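Local atomic coordinates of probable thiol peroxidase (Chromobacterium violaceum, PDB entry 3KEB), a protein that probably reduces peroxides as a thiol peroxidase of the redoxin family, within the thioredoxin superfamily. Residues 13-18 against 130-135; 71-76 against 160-165; 91-96 against 110-115; 19-24 against 150-155. All blocks are in the same frame, centred on the assembly; numbering follows the deposited sequence.

Interaction 1: residues 13-18 against 130-135; sequences EMLPVI and YPLSGY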
loop_
_atom_site.group_PDB
_atom_site.type_symbol
_atom_site.label_atom_id
_atom_site.label_comp_id
_atom_site.label_asym_id
_atom_site.label_seq_id
_atom_site.Cartn_x
_atom_site.Cartn_y
_atom_site.Cartn_z
ATOM N N GLU A 13 -20.215 8.120 -4.973
ATOM C CA GLU A 13 -19.839 8.722 -3.670
ATOM C C GLU A 13 -19.092 10.048 -3.934
ATOM O O GLU A 13 -18.333 10.138 -4.889
ATOM C CB GLU A 13 -18.908 7.781 -2.949
ATOM C CG GLU A 13 -19.458 6.352 -2.634
ATOM C CD GLU A 13 -20.296 6.334 -1.398
ATOM O OE1 GLU A 13 -20.502 7.414 -0.806
ATOM O OE2 GLU A 13 -20.786 5.246 -1.018
HETATM N N MSE A 14 -19.316 11.056 -3.090
HETATM C CA MSE A 14 -18.608 12.322 -3.126
HETATM C C MSE A 14 -17.882 12.443 -1.779
HETATM O O MSE A 14 -18.522 12.449 -0.722
HETATM C CB MSE A 14 -19.650 13.440 -3.263
HETATM C CG MSE A 14 -19.146 14.651 -3.833
HETATM SE SE MSE A 14 -20.710 15.850 -4.125
HETATM C CE MSE A 14 -21.876 15.457 -2.683
ATOM N N LEU A 15 -16.567 12.512 -1.846
ATOM C CA LEU A 15 -15.692 12.344 -0.697
ATOM C C LEU A 15 -14.835 13.575 -0.476
ATOM O O LEU A 15 -14.258 14.128 -1.437
ATOM C CB LEU A 15 -14.788 11.143 -0.920
ATOM C CG LEU A 15 -15.512 9.824 -1.267
ATOM C CD1 LEU A 15 -14.456 8.722 -1.588
ATOM C CD2 LEU A 15 -16.582 9.404 -0.193
ATOM N N PRO A 16 -14.734 14.018 0.775
ATOM C CA PRO A 16 -13.789 15.140 1.002
ATOM C C PRO A 16 -12.359 14.791 0.765
ATOM O O PRO A 16 -11.953 13.610 0.936
ATOM C CB PRO A 16 -14.005 15.508 2.481
ATOM C CG PRO A 16 -15.212 14.647 2.984
ATOM C CD PRO A 16 -15.310 13.492 2.026
ATOM N N VAL A 17 -11.597 15.784 0.320
ATOM C CA VAL A 17 -10.162 15.693 0.167
ATOM C C VAL A 17 -9.602 16.782 1.060
ATOM O O VAL A 17 -10.027 17.927 0.998
ATOM C CB VAL A 17 -9.741 15.886 -1.275
ATOM C CG1 VAL A 17 -8.191 15.731 -1.463
ATOM C CG2 VAL A 17 -10.532 14.860 -2.185
ATOM N N ILE A 18 -8.619 16.392 1.879
ATOM C CA ILE A 18 -8.161 17.157 2.990
ATOM C C ILE A 18 -6.707 17.594 2.845
ATOM O O ILE A 18 -5.878 16.840 2.353
ATOM C CB ILE A 18 -8.271 16.299 4.297
ATOM C CG1 ILE A 18 -9.711 15.817 4.533
ATOM C CG2 ILE A 18 -7.796 17.136 5.458
ATOM C CD1 ILE A 18 -10.665 16.952 4.611
ATOM N N TYR A 130 -14.915 6.219 3.590
ATOM C CA TYR A 130 -15.286 5.057 2.779
ATOM C C TYR A 130 -15.816 5.549 1.447
ATOM O O TYR A 130 -16.620 6.513 1.447
ATOM C CB TYR A 130 -16.432 4.243 3.498
ATOM C CG TYR A 130 -17.083 3.213 2.602
ATOM C CD1 TYR A 130 -16.461 1.996 2.347
ATOM C CD2 TYR A 130 -18.319 3.453 1.985
ATOM C CE1 TYR A 130 -17.021 1.064 1.487
ATOM C CE2 TYR A 130 -18.912 2.490 1.147
ATOM C CZ TYR A 130 -18.252 1.297 0.900
ATOM O OH TYR A 130 -18.779 0.326 0.065
ATOM N N PRO A 131 -15.457 4.889 0.352
ATOM C CA PRO A 131 -14.588 3.716 0.248
ATOM C C PRO A 131 -13.114 4.007 -0.085
ATOM O O PRO A 131 -12.362 3.091 -0.361
ATOM C CB PRO A 131 -15.187 2.957 -0.931
ATOM C CG PRO A 131 -15.929 3.956 -1.695
ATOM C CD PRO A 131 -16.029 5.210 -0.954
ATOM N N LEU A 132 -12.734 5.269 -0.161
ATOM C CA LEU A 132 -11.361 5.624 -0.546
ATOM C C LEU A 132 -10.494 6.061 0.647
ATOM O O LEU A 132 -9.408 6.608 0.457
ATOM C CB LEU A 132 -11.356 6.673 -1.657
ATOM C CG LEU A 132 -11.875 6.170 -3.020
ATOM C CD1 LEU A 132 -11.775 7.273 -4.054
ATOM C CD2 LEU A 132 -11.156 4.849 -3.504
ATOM N N SER A 133 -10.946 5.765 1.850
ATOM C CA SER A 133 -10.186 6.029 3.051
ATOM C C SER A 133 -8.739 5.530 2.960
ATOM O O SER A 133 -8.471 4.347 2.603
ATOM C CB SER A 133 -10.859 5.346 4.216
ATOM O OG SER A 133 -10.186 5.662 5.397
ATOM N N GLY A 134 -7.813 6.429 3.251
ATOM C CA GLY A 134 -6.370 6.155 3.152
ATOM C C GLY A 134 -5.723 6.369 1.801
ATOM O O GLY A 134 -4.445 6.372 1.721
ATOM N N TYR A 135 -6.512 6.533 0.716
ATOM C CA TYR A 135 -5.902 6.732 -0.553
ATOM C C TYR A 135 -5.412 8.158 -0.763
ATOM O O TYR A 135 -5.931 9.104 -0.154
ATOM C CB TYR A 135 -6.867 6.361 -1.726
ATOM C CG TYR A 135 -7.055 4.881 -1.992
ATOM C CD1 TYR A 135 -7.853 4.090 -1.174
ATOM C CD2 TYR A 135 -6.527 4.294 -3.144
ATOM C CE1 TYR A 135 -8.065 2.753 -1.490
ATOM C CE2 TYR A 135 -6.712 2.969 -3.434
ATOM C CZ TYR A 135 -7.484 2.205 -2.604
ATOM O OH TYR A 135 -7.667 0.912 -2.929
#
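L132 packs against L15, and its own O accepts the backbone N of Y135 at 2.9 Å. This bond closes a type II beta turn from L132 to Y135, with G134 in its third position. The contact is mainly apolar packing of L15 on P131 and L132. L15 reaches over with both branches. Its CD1 touches L132 CB at 3.7 Å and P131 CD at 3.9 Å. The L15 side chain lies at about a right angle to both partners. CD2 takes a different route and lies 3.3 Å from Y130 O. A chi1 of -54° sets L15 CG anti to its carbonyl carbon, and from there CD1 meets L132 and P131. Strand 13-16 pairs with strand 7-10 in an N-terminal beta hairpin, an element also known from Tpx-type thiol peroxidases. The loop 130-135 leads on toward strand 139-143. The peptide bond between Y130 and P131 is cis. P131 CB stands 3.5 Å above the plane of the Y130 ring, offset toward the rim. E13 closes the outer side more thinly. Its CG is 4.0 Å from P131 CD, and its carboxylate plane is steeply turned against the Y130 ring, 83° apart. Y10 of the hairpin also packs on P131 and L132. The second subunit meets the loop here: its H39 ring meets that of Y130, and its S94 OG is hydrogen-bonded to Y135 OH.

Interaction 2: residues 71-76 against 160-165; sequences RETRRF and DFFDFD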
loop_
_atom_site.group_PDB
_atom_site.type_symbol
_atom_site.label_atom_id
_atom_site.label_comp_id
_atom_site.label_asym_id
_atom_site.label_seq_id
_atom_site.Cartn_x
_atom_site.Cartn_y
_atom_site.Cartn_z
ATOM N N ARG A 71 -1.405 6.211 -18.424
ATOM C CA ARG A 71 -1.113 6.093 -19.814
ATOM C C ARG A 71 -1.287 7.436 -20.552
ATOM O O ARG A 71 -0.461 7.804 -21.428
ATOM C CB ARG A 71 -1.994 5.014 -20.464
ATOM C CG ARG A 71 -1.722 4.789 -21.983
ATOM C CD ARG A 71 -2.857 4.013 -22.706
ATOM N NE ARG A 71 -3.999 4.899 -22.996
ATOM C CZ ARG A 71 -5.220 4.487 -23.382
ATOM N NH1 ARG A 71 -5.489 3.191 -23.524
ATOM N NH2 ARG A 71 -6.166 5.380 -23.649
ATOM N N GLU A 72 -2.368 8.154 -20.262
ATOM C CA GLU A 72 -2.632 9.435 -20.936
ATOM C C GLU A 72 -1.535 10.455 -20.567
ATOM O O GLU A 72 -1.128 11.295 -21.354
ATOM C CB GLU A 72 -4.034 9.946 -20.544
ATOM C CG GLU A 72 -5.099 9.037 -21.086
ATOM C CD GLU A 72 -5.017 8.901 -22.566
ATOM O OE1 GLU A 72 -5.236 9.946 -23.208
ATOM O OE2 GLU A 72 -4.697 7.793 -23.083
ATOM N N THR A 73 -1.071 10.356 -19.353
ATOM C CA THR A 73 -0.015 11.241 -18.841
ATOM C C THR A 73 1.321 10.881 -19.543
ATOM O O THR A 73 2.042 11.784 -19.943
ATOM C CB THR A 73 0.173 11.083 -17.313
ATOM O OG1 THR A 73 -1.047 11.362 -16.612
ATOM C CG2 THR A 73 1.262 12.065 -16.778
ATOM N N ARG A 74 1.641 9.597 -19.679
ATOM C CA ARG A 74 2.822 9.163 -20.446
ATOM C C ARG A 74 2.746 9.666 -21.885
ATOM O O ARG A 74 3.736 10.179 -22.437
ATOM C CB ARG A 74 2.965 7.630 -20.454
ATOM C CG ARG A 74 3.242 7.081 -19.080
ATOM C CD ARG A 74 3.499 5.555 -19.027
ATOM N NE ARG A 74 2.324 4.701 -19.245
ATOM C CZ ARG A 74 2.151 3.929 -20.316
ATOM N NH1 ARG A 74 1.056 3.198 -20.430
ATOM N NH2 ARG A 74 3.058 3.924 -21.301
ATOM N N ARG A 75 1.573 9.529 -22.512
ATOM C CA ARG A 75 1.396 10.000 -23.860
ATOM C C ARG A 75 1.601 11.525 -23.987
ATOM O O ARG A 75 2.272 12.001 -24.934
ATOM C CB ARG A 75 0.045 9.587 -24.461
ATOM C CG ARG A 75 0.015 8.094 -24.830
ATOM C CD ARG A 75 -1.394 7.625 -25.081
ATOM N NE ARG A 75 -1.477 6.211 -25.476
ATOM C CZ ARG A 75 -2.590 5.648 -25.934
ATOM N NH1 ARG A 75 -3.697 6.388 -26.078
ATOM N NH2 ARG A 75 -2.594 4.365 -26.282
ATOM N N PHE A 76 1.045 12.289 -23.054
ATOM C CA PHE A 76 1.261 13.732 -23.036
ATOM C C PHE A 76 2.750 14.030 -23.036
ATOM O O PHE A 76 3.223 14.899 -23.769
ATOM C CB PHE A 76 0.685 14.288 -21.754
ATOM C CG PHE A 76 1.052 15.685 -21.510
ATOM C CD1 PHE A 76 0.573 16.689 -22.361
ATOM C CD2 PHE A 76 1.842 16.014 -20.433
ATOM C CE1 PHE A 76 0.921 18.004 -22.130
ATOM C CE2 PHE A 76 2.192 17.350 -20.199
ATOM C CZ PHE A 76 1.696 18.329 -21.036
ATOM N N ASP A 160 -11.984 11.137 -14.631
ATOM C CA ASP A 160 -11.530 12.219 -15.471
ATOM C C ASP A 160 -10.043 12.092 -15.783
ATOM O O ASP A 160 -9.272 11.465 -15.054
ATOM C CB ASP A 160 -11.747 13.579 -14.811
ATOM C CG ASP A 160 -13.225 13.973 -14.646
ATOM O OD1 ASP A 160 -14.130 13.337 -15.211
ATOM O OD2 ASP A 160 -13.463 14.991 -13.924
ATOM N N PHE A 161 -9.619 12.828 -16.808
ATOM C CA PHE A 161 -8.206 13.072 -17.062
ATOM C C PHE A 161 -7.806 14.482 -16.652
ATOM O O PHE A 161 -8.609 15.417 -16.627
ATOM C CB PHE A 161 -7.810 12.818 -18.541
ATOM C CG PHE A 161 -8.090 11.423 -19.053
ATOM C CD1 PHE A 161 -8.014 10.320 -18.241
ATOM C CD2 PHE A 161 -8.465 11.235 -20.376
ATOM C CE1 PHE A 161 -8.298 9.055 -18.715
ATOM C CE2 PHE A 161 -8.725 9.974 -20.862
ATOM C CZ PHE A 161 -8.642 8.882 -20.014
ATOM N N PHE A 162 -6.520 14.653 -16.362
ATOM C CA PHE A 162 -5.967 15.980 -16.129
ATOM C C PHE A 162 -6.137 16.887 -17.350
ATOM O O PHE A 162 -6.280 16.411 -18.476
ATOM C CB PHE A 162 -4.468 15.851 -15.805
ATOM C CG PHE A 162 -4.166 14.947 -14.646
ATOM C CD1 PHE A 162 -4.697 15.215 -13.377
ATOM C CD2 PHE A 162 -3.316 13.852 -14.807
ATOM C CE1 PHE A 162 -4.449 14.387 -12.307
ATOM C CE2 PHE A 162 -3.016 13.046 -13.702
ATOM C CZ PHE A 162 -3.592 13.309 -12.471
ATOM N N ASP A 163 -6.057 18.203 -17.143
ATOM C CA ASP A 163 -6.196 19.200 -18.198
ATOM C C ASP A 163 -4.843 19.388 -18.889
ATOM O O ASP A 163 -4.140 20.389 -18.681
ATOM C CB ASP A 163 -6.679 20.522 -17.618
ATOM C CG ASP A 163 -7.115 21.519 -18.690
ATOM O OD1 ASP A 163 -6.848 21.304 -19.863
ATOM O OD2 ASP A 163 -7.726 22.548 -18.315
ATOM N N PHE A 164 -4.505 18.388 -19.718
ATOM C CA PHE A 164 -3.238 18.363 -20.359
ATOM C C PHE A 164 -3.111 19.557 -21.308
ATOM O O PHE A 164 -2.034 20.124 -21.420
ATOM C CB PHE A 164 -3.034 17.060 -21.120
ATOM C CG PHE A 164 -2.929 15.846 -20.246
ATOM C CD1 PHE A 164 -1.918 15.726 -19.299
ATOM C CD2 PHE A 164 -3.868 14.839 -20.347
ATOM C CE1 PHE A 164 -1.834 14.602 -18.462
ATOM C CE2 PHE A 164 -3.788 13.721 -19.538
ATOM C CZ PHE A 164 -2.796 13.606 -18.590
ATOM N N ASP A 165 -4.196 19.938 -21.987
ATOM C CA ASP A 165 -4.137 21.135 -22.841
ATOM C C ASP A 165 -3.670 22.384 -22.082
ATOM O O ASP A 165 -2.882 23.188 -22.608
ATOM C CB ASP A 165 -5.458 21.408 -23.521
ATOM C CG ASP A 165 -5.752 20.417 -24.649
ATOM O OD1 ASP A 165 -4.818 19.699 -25.103
ATOM O OD2 ASP A 165 -6.936 20.337 -25.046
#
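F76 and F164 form the aromatic part of the contact. The two rings are offset, tilted 26° to each other, and share little face. Their centroids are 5.2 Å apart. F76 CG is anti to its backbone N (chi1 170°), which puts it 3.7 Å from F164 CD1. Two CH-pi contacts add to this. F76 CB lies over a face of F164. E72 CG lies over a face of F161, 3.8 Å from the centroid and close to the ring normal. E72 CB also touches F164 CE2 at 3.9 Å. One polar atom lies among the rings: T73 OG1 is at the edge of F164, 3.5 Å from CZ, and at the edge of F162. It is hydrogen-bonded to L69 O one helical turn back. The charged interactions stay within 71-76. R71 grips E72 OE2 side-on, with NE at 3.0 Å and NH2 at 2.9 Å. R75 NH1 adds charge alone, since E72 OE2 lies well out of its guanidinium plane. D163 N-caps helix 164-177 through A166 N. The contact joins that helix start to helix 67-77. T73 and F162 reach V54 of strand 51-55, and I167 and L171 pack on F76.

Interaction 3: residues 91-96 against 110-115; sequences DSPSSL and LLSTLR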
loop_
_atom_site.group_PDB
_atom_site.type_symbol
_atom_site.label_atom_id
_atom_site.label_comp_id
_atom_site.label_asym_id
_atom_site.label_seq_id
_atom_site.Cartn_x
_atom_site.Cartn_y
_atom_site.Cartn_z
ATOM N N ASP A 91 0.021 2.400 -2.758
ATOM C CA ASP A 91 0.448 1.034 -3.016
ATOM C C ASP A 91 1.737 0.710 -2.288
ATOM O O ASP A 91 2.577 1.607 -2.049
ATOM C CB ASP A 91 0.675 0.805 -4.502
ATOM C CG ASP A 91 -0.552 0.998 -5.302
ATOM O OD1 ASP A 91 -1.592 0.375 -4.953
ATOM O OD2 ASP A 91 -0.491 1.737 -6.330
ATOM N N SER A 92 1.917 -0.563 -1.970
ATOM C CA SER A 92 3.167 -1.007 -1.377
ATOM C C SER A 92 4.308 -0.882 -2.419
ATOM O O SER A 92 4.066 -1.023 -3.630
ATOM C CB SER A 92 3.094 -2.448 -0.925
ATOM O OG SER A 92 2.898 -3.297 -2.048
ATOM N N PRO A 93 5.559 -0.711 -1.942
ATOM C CA PRO A 93 6.655 -0.830 -2.878
ATOM C C PRO A 93 6.625 -2.130 -3.683
ATOM O O PRO A 93 6.925 -2.119 -4.880
ATOM C CB PRO A 93 7.875 -0.750 -1.989
ATOM C CG PRO A 93 7.455 0.089 -0.818
ATOM C CD PRO A 93 5.993 -0.291 -0.600
ATOM N N SER A 94 6.290 -3.241 -3.054
ATOM C CA SER A 94 6.232 -4.537 -3.761
ATOM C C SER A 94 5.254 -4.500 -4.952
ATOM O O SER A 94 5.542 -5.071 -6.034
ATOM C CB SER A 94 5.834 -5.664 -2.789
ATOM O OG SER A 94 6.658 -5.573 -1.603
ATOM N N SER A 95 4.064 -3.948 -4.726
ATOM C CA SER A 95 3.080 -3.807 -5.812
ATOM C C SER A 95 3.523 -2.833 -6.900
ATOM O O SER A 95 3.250 -3.068 -8.066
ATOM C CB SER A 95 1.711 -3.365 -5.283
ATOM O OG SER A 95 1.241 -4.321 -4.355
ATOM N N LEU A 96 4.208 -1.756 -6.521
ATOM C CA LEU A 96 4.754 -0.792 -7.506
ATOM C C LEU A 96 5.814 -1.518 -8.381
ATOM O O LEU A 96 5.836 -1.375 -9.606
ATOM C CB LEU A 96 5.311 0.437 -6.790
ATOM C CG LEU A 96 4.284 1.329 -6.092
ATOM C CD1 LEU A 96 4.963 2.451 -5.235
ATOM C CD2 LEU A 96 3.306 1.909 -7.110
ATOM N N LEU A 110 8.165 5.502 -9.213
ATOM C CA LEU A 110 6.995 4.969 -8.514
ATOM C C LEU A 110 7.269 4.986 -7.021
ATOM O O LEU A 110 8.176 4.262 -6.520
ATOM C CB LEU A 110 6.773 3.534 -9.022
ATOM C CG LEU A 110 6.467 3.369 -10.506
ATOM C CD1 LEU A 110 6.473 1.911 -10.895
ATOM C CD2 LEU A 110 5.082 3.980 -10.853
ATOM N N LEU A 111 6.538 5.836 -6.310
ATOM C CA LEU A 111 6.773 6.079 -4.895
ATOM C C LEU A 111 5.539 5.736 -4.103
ATOM O O LEU A 111 4.428 6.076 -4.501
ATOM C CB LEU A 111 7.116 7.548 -4.652
ATOM C CG LEU A 111 8.215 8.128 -5.564
ATOM C CD1 LEU A 111 8.550 9.560 -5.061
ATOM C CD2 LEU A 111 9.488 7.256 -5.619
ATOM N N SER A 112 5.779 5.130 -2.947
ATOM C CA SER A 112 4.774 4.680 -2.032
ATOM C C SER A 112 4.777 5.570 -0.799
ATOM O O SER A 112 5.851 6.016 -0.316
ATOM C CB SER A 112 5.095 3.268 -1.591
ATOM O OG SER A 112 4.302 2.898 -0.493
ATOM N N THR A 113 3.588 5.808 -0.281
ATOM C CA THR A 113 3.443 6.588 0.931
ATOM C C THR A 113 3.526 5.743 2.189
ATOM O O THR A 113 3.260 6.250 3.311
ATOM C CB THR A 113 2.136 7.342 0.957
ATOM O OG1 THR A 113 1.044 6.431 0.910
ATOM C CG2 THR A 113 2.026 8.298 -0.269
ATOM N N LEU A 114 3.904 4.474 2.074
ATOM C CA LEU A 114 3.895 3.678 3.322
ATOM C C LEU A 114 4.891 4.200 4.385
ATOM O O LEU A 114 4.594 4.118 5.532
ATOM C CB LEU A 114 4.017 2.163 3.077
ATOM C CG LEU A 114 5.372 1.573 3.227
ATOM C CD1 LEU A 114 5.430 0.046 3.071
ATOM C CD2 LEU A 114 6.190 2.285 2.171
ATOM N N ARG A 115 6.036 4.765 4.017
ATOM C CA ARG A 115 7.025 5.137 5.048
ATOM C C ARG A 115 6.500 6.319 5.867
ATOM O O ARG A 115 6.875 6.494 7.037
ATOM C CB ARG A 115 8.426 5.364 4.433
ATOM C CG ARG A 115 9.422 6.167 5.257
ATOM C CD ARG A 115 9.777 5.479 6.535
ATOM N NE ARG A 115 10.020 6.468 7.575
ATOM C CZ ARG A 115 11.185 7.053 7.810
ATOM N NH1 ARG A 115 12.263 6.740 7.101
ATOM N NH2 ARG A 115 11.271 7.951 8.781
#
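S112 OG donates to D91 O at 2.7 Å, with a C=O...donor angle of 154°. S112 OG also accepts from L114 N at 3.0 Å, which makes an ST turn at the end of strand 109-112. The hydroxyl is thus used both ways. S112 OG is anti to its backbone N (chi1 168°), which brings it within reach of D91 O of the same chain. The packing is tight beside it. L96 CD1 presses on the strand backbone, 3.5 Å from L111 C, and 3.7 Å from S112 CB. L110 CD1 meets L96 O at 3.6 Å. P93 and L114 make the smaller part, each burying less area than L96. There the proline ring and the leucine branches cross obliquely, with P93 CD 3.7 Å from L114 CD1. All touching residues are buried, so there is no solvent side: the flank of helix 93-103 is buried against the second subunit. S92 N-caps that helix, its OG accepting from S95 N, and bonds D91 OD1 of the second subunit; D91 returns the pairing with S92 there. Within its own chain D91 is held by T89, S58 and V59. The contact belongs to the beta-alpha-beta crossover of strand 84-89, helix 93-103 and strand 109-112, a unit of the thioredoxin-like fold.

Interaction 4: residues 19-24 against 150-155; sequences GDFPRK and HYSERL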
loop_
_atom_site.group_PDB
_atom_site.type_symbol
_atom_site.label_atom_id
_atom_site.label_comp_id
_atom_site.label_asym_id
_atom_site.label_seq_id
_atom_site.Cartn_x
_atom_site.Cartn_y
_atom_site.Cartn_z
ATOM N N GLY A 19 -6.401 18.802 3.333
ATOM C CA GLY A 19 -5.037 19.306 3.357
ATOM C C GLY A 19 -4.882 20.481 2.418
ATOM O O GLY A 19 -5.789 20.807 1.670
ATOM N N ASP A 20 -3.692 21.060 2.395
ATOM C CA ASP A 20 -3.376 22.231 1.572
ATOM C C ASP A 20 -2.657 21.773 0.300
ATOM O O ASP A 20 -1.488 21.414 0.306
ATOM C CB ASP A 20 -2.449 23.165 2.334
ATOM C CG ASP A 20 -3.135 23.832 3.543
ATOM O OD1 ASP A 20 -4.387 23.889 3.588
ATOM O OD2 ASP A 20 -2.410 24.337 4.422
ATOM N N PHE A 21 -3.361 21.847 -0.791
ATOM C CA PHE A 21 -2.837 21.373 -2.070
ATOM C C PHE A 21 -1.924 22.474 -2.610
ATOM O O PHE A 21 -2.297 23.672 -2.538
ATOM C CB PHE A 21 -4.012 21.118 -3.004
ATOM C CG PHE A 21 -3.596 20.580 -4.370
ATOM C CD1 PHE A 21 -3.013 19.373 -4.477
ATOM C CD2 PHE A 21 -3.869 21.299 -5.516
ATOM C CE1 PHE A 21 -2.666 18.882 -5.699
ATOM C CE2 PHE A 21 -3.522 20.828 -6.754
ATOM C CZ PHE A 21 -2.915 19.617 -6.842
ATOM N N PRO A 22 -0.705 22.123 -3.049
ATOM C CA PRO A 22 0.216 23.168 -3.568
ATOM C C PRO A 22 -0.341 23.940 -4.754
ATOM O O PRO A 22 -1.070 23.383 -5.608
ATOM C CB PRO A 22 1.463 22.393 -3.973
ATOM C CG PRO A 22 1.420 21.169 -3.117
ATOM C CD PRO A 22 -0.044 20.803 -3.054
ATOM N N ARG A 23 -0.009 25.222 -4.771
ATOM C CA ARG A 23 -0.502 26.159 -5.785
ATOM C C ARG A 23 0.636 26.751 -6.581
ATOM O O ARG A 23 1.791 26.731 -6.143
ATOM C CB ARG A 23 -1.262 27.308 -5.130
ATOM C CG ARG A 23 -2.572 26.880 -4.506
ATOM C CD ARG A 23 -3.407 28.105 -4.102
ATOM N NE ARG A 23 -3.971 27.910 -2.779
ATOM C CZ ARG A 23 -4.456 28.891 -2.027
ATOM N NH1 ARG A 23 -4.481 30.132 -2.482
ATOM N NH2 ARG A 23 -4.936 28.611 -0.825
ATOM N N LYS A 24 0.296 27.299 -7.744
ATOM C CA LYS A 24 1.241 28.007 -8.593
ATOM C C LYS A 24 2.046 28.992 -7.747
ATOM O O LYS A 24 1.459 29.784 -6.989
ATOM C CB LYS A 24 0.478 28.776 -9.698
ATOM C CG LYS A 24 1.389 29.681 -10.503
ATOM C CD LYS A 24 0.980 29.868 -12.007
ATOM C CE LYS A 24 2.280 29.955 -12.932
ATOM N NZ LYS A 24 2.414 29.060 -14.210
ATOM N N HIS A 150 4.322 25.392 -11.201
ATOM C CA HIS A 150 3.785 26.183 -12.363
ATOM C C HIS A 150 2.314 25.890 -12.709
ATOM O O HIS A 150 1.587 26.743 -13.259
ATOM C CB HIS A 150 4.625 25.920 -13.624
ATOM C CG HIS A 150 5.996 26.502 -13.562
ATOM N ND1 HIS A 150 6.428 27.493 -14.415
ATOM C CD2 HIS A 150 7.029 26.244 -12.732
ATOM C CE1 HIS A 150 7.670 27.818 -14.112
ATOM N NE2 HIS A 150 8.055 27.077 -13.090
ATOM N N TYR A 151 1.852 24.705 -12.328
ATOM C CA TYR A 151 0.478 24.272 -12.547
ATOM C C TYR A 151 0.145 23.182 -11.536
ATOM O O TYR A 151 0.979 22.279 -11.287
ATOM C CB TYR A 151 0.337 23.684 -13.990
ATOM C CG TYR A 151 -1.013 23.181 -14.251
ATOM C CD1 TYR A 151 -1.985 24.032 -14.694
ATOM C CD2 TYR A 151 -1.358 21.841 -13.980
ATOM C CE1 TYR A 151 -3.293 23.566 -14.924
ATOM C CE2 TYR A 151 -2.674 21.366 -14.199
ATOM C CZ TYR A 151 -3.618 22.239 -14.692
ATOM O OH TYR A 151 -4.926 21.857 -14.925
ATOM N N SER A 152 -1.058 23.211 -10.985
ATOM C CA SER A 152 -1.516 22.096 -10.144
ATOM C C SER A 152 -3.031 21.890 -10.326
ATOM O O SER A 152 -3.762 22.855 -10.494
ATOM C CB SER A 152 -1.127 22.295 -8.645
ATOM O OG SER A 152 -1.816 23.383 -8.044
ATOM N N GLU A 153 -3.505 20.652 -10.260
ATOM C CA GLU A 153 -4.908 20.374 -10.423
ATOM C C GLU A 153 -5.215 19.099 -9.668
ATOM O O GLU A 153 -4.511 18.091 -9.794
ATOM C CB GLU A 153 -5.210 20.189 -11.927
ATOM C CG GLU A 153 -6.644 19.760 -12.255
ATOM C CD GLU A 153 -6.815 19.281 -13.703
ATOM O OE1 GLU A 153 -5.829 19.105 -14.457
ATOM O OE2 GLU A 153 -7.963 19.097 -14.079
ATOM N N ARG A 154 -6.315 19.112 -8.938
ATOM C CA ARG A 154 -6.890 17.866 -8.419
ATOM C C ARG A 154 -8.099 17.504 -9.201
ATOM O O ARG A 154 -8.874 18.371 -9.570
ATOM C CB ARG A 154 -7.306 18.074 -6.980
ATOM C CG ARG A 154 -6.165 18.215 -6.163
ATOM C CD ARG A 154 -6.552 18.383 -4.736
ATOM N NE ARG A 154 -7.090 19.722 -4.456
ATOM C CZ ARG A 154 -7.390 20.177 -3.241
ATOM N NH1 ARG A 154 -7.238 19.415 -2.188
ATOM N NH2 ARG A 154 -7.896 21.417 -3.059
ATOM N N LEU A 155 -8.228 16.234 -9.545
ATOM C CA LEU A 155 -9.383 15.780 -10.236
ATOM C C LEU A 155 -10.617 15.826 -9.342
ATOM O O LEU A 155 -10.587 15.344 -8.210
ATOM C CB LEU A 155 -9.178 14.327 -10.733
ATOM C CG LEU A 155 -8.128 14.051 -11.780
ATOM C CD1 LEU A 155 -8.287 12.528 -12.215
ATOM C CD2 LEU A 155 -8.298 15.049 -12.933
HETATM O O HOH W 1 -8.276 20.190 0.753
HETATM O O HOH W 2 -6.223 22.813 -0.569
HETATM O O HOH W 3 4.399 28.414 -16.280
#
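Strand 149-154 is an outermost strand of this chain's main sheet, and the loop 19-24 runs beside it, with F21 lying against R154. F21 CG is anti to its backbone N (chi1 -178°). R154 CG makes a CH-pi contact over the centre of the F21 ring, 3.5 Å from the centroid. Ring and guanidinium are nearly parallel, 6° apart. The two side chains run past each other in opposite directions, with F21 CB over the guanidinium centre, 3.5 Å from CZ. R154 NH1 also bonds G124 O. One water joins NH1 to G19 O; a second, also bonded to G19 O and F21 N, reaches NH2 weakly. S152 OG donates a short bond of 2.5 Å to P22 O. At the exposed end K24 NZ donates to H150 O at 2.6 Å, on a lone pair. A water joins K24 NZ to H150 ND1, while H150 NE2 bonds D144. H150 and Y151 both face L142 of strand 139-143, which makes a classic beta bulge.

Interaction 3 is the buried one, within the crossover and at the subunit interface. Interactions 1 and 2 are partly buried, and interaction 4 lies at the surface. Leucines and a doubly used serine fill interaction 3, phenylalanines dominate interaction 2, and interaction 1 is apolar packing of a strand on a loop. Interaction 4 mixes an aromatic ring against an arginine, side-chain bonds to carbonyls, and water. Interactions 3 and 4 reach the same sheet. Strand 149-154 of interaction 4 and helix 164-177 of interaction 2 follow each other in the chain, and E153 OE1 is probably hydrogen-bonded to D163 N. R154 NH1 packs on V17 CG1 of interaction 1. Interactions 1 and 3 both meet the second subunit.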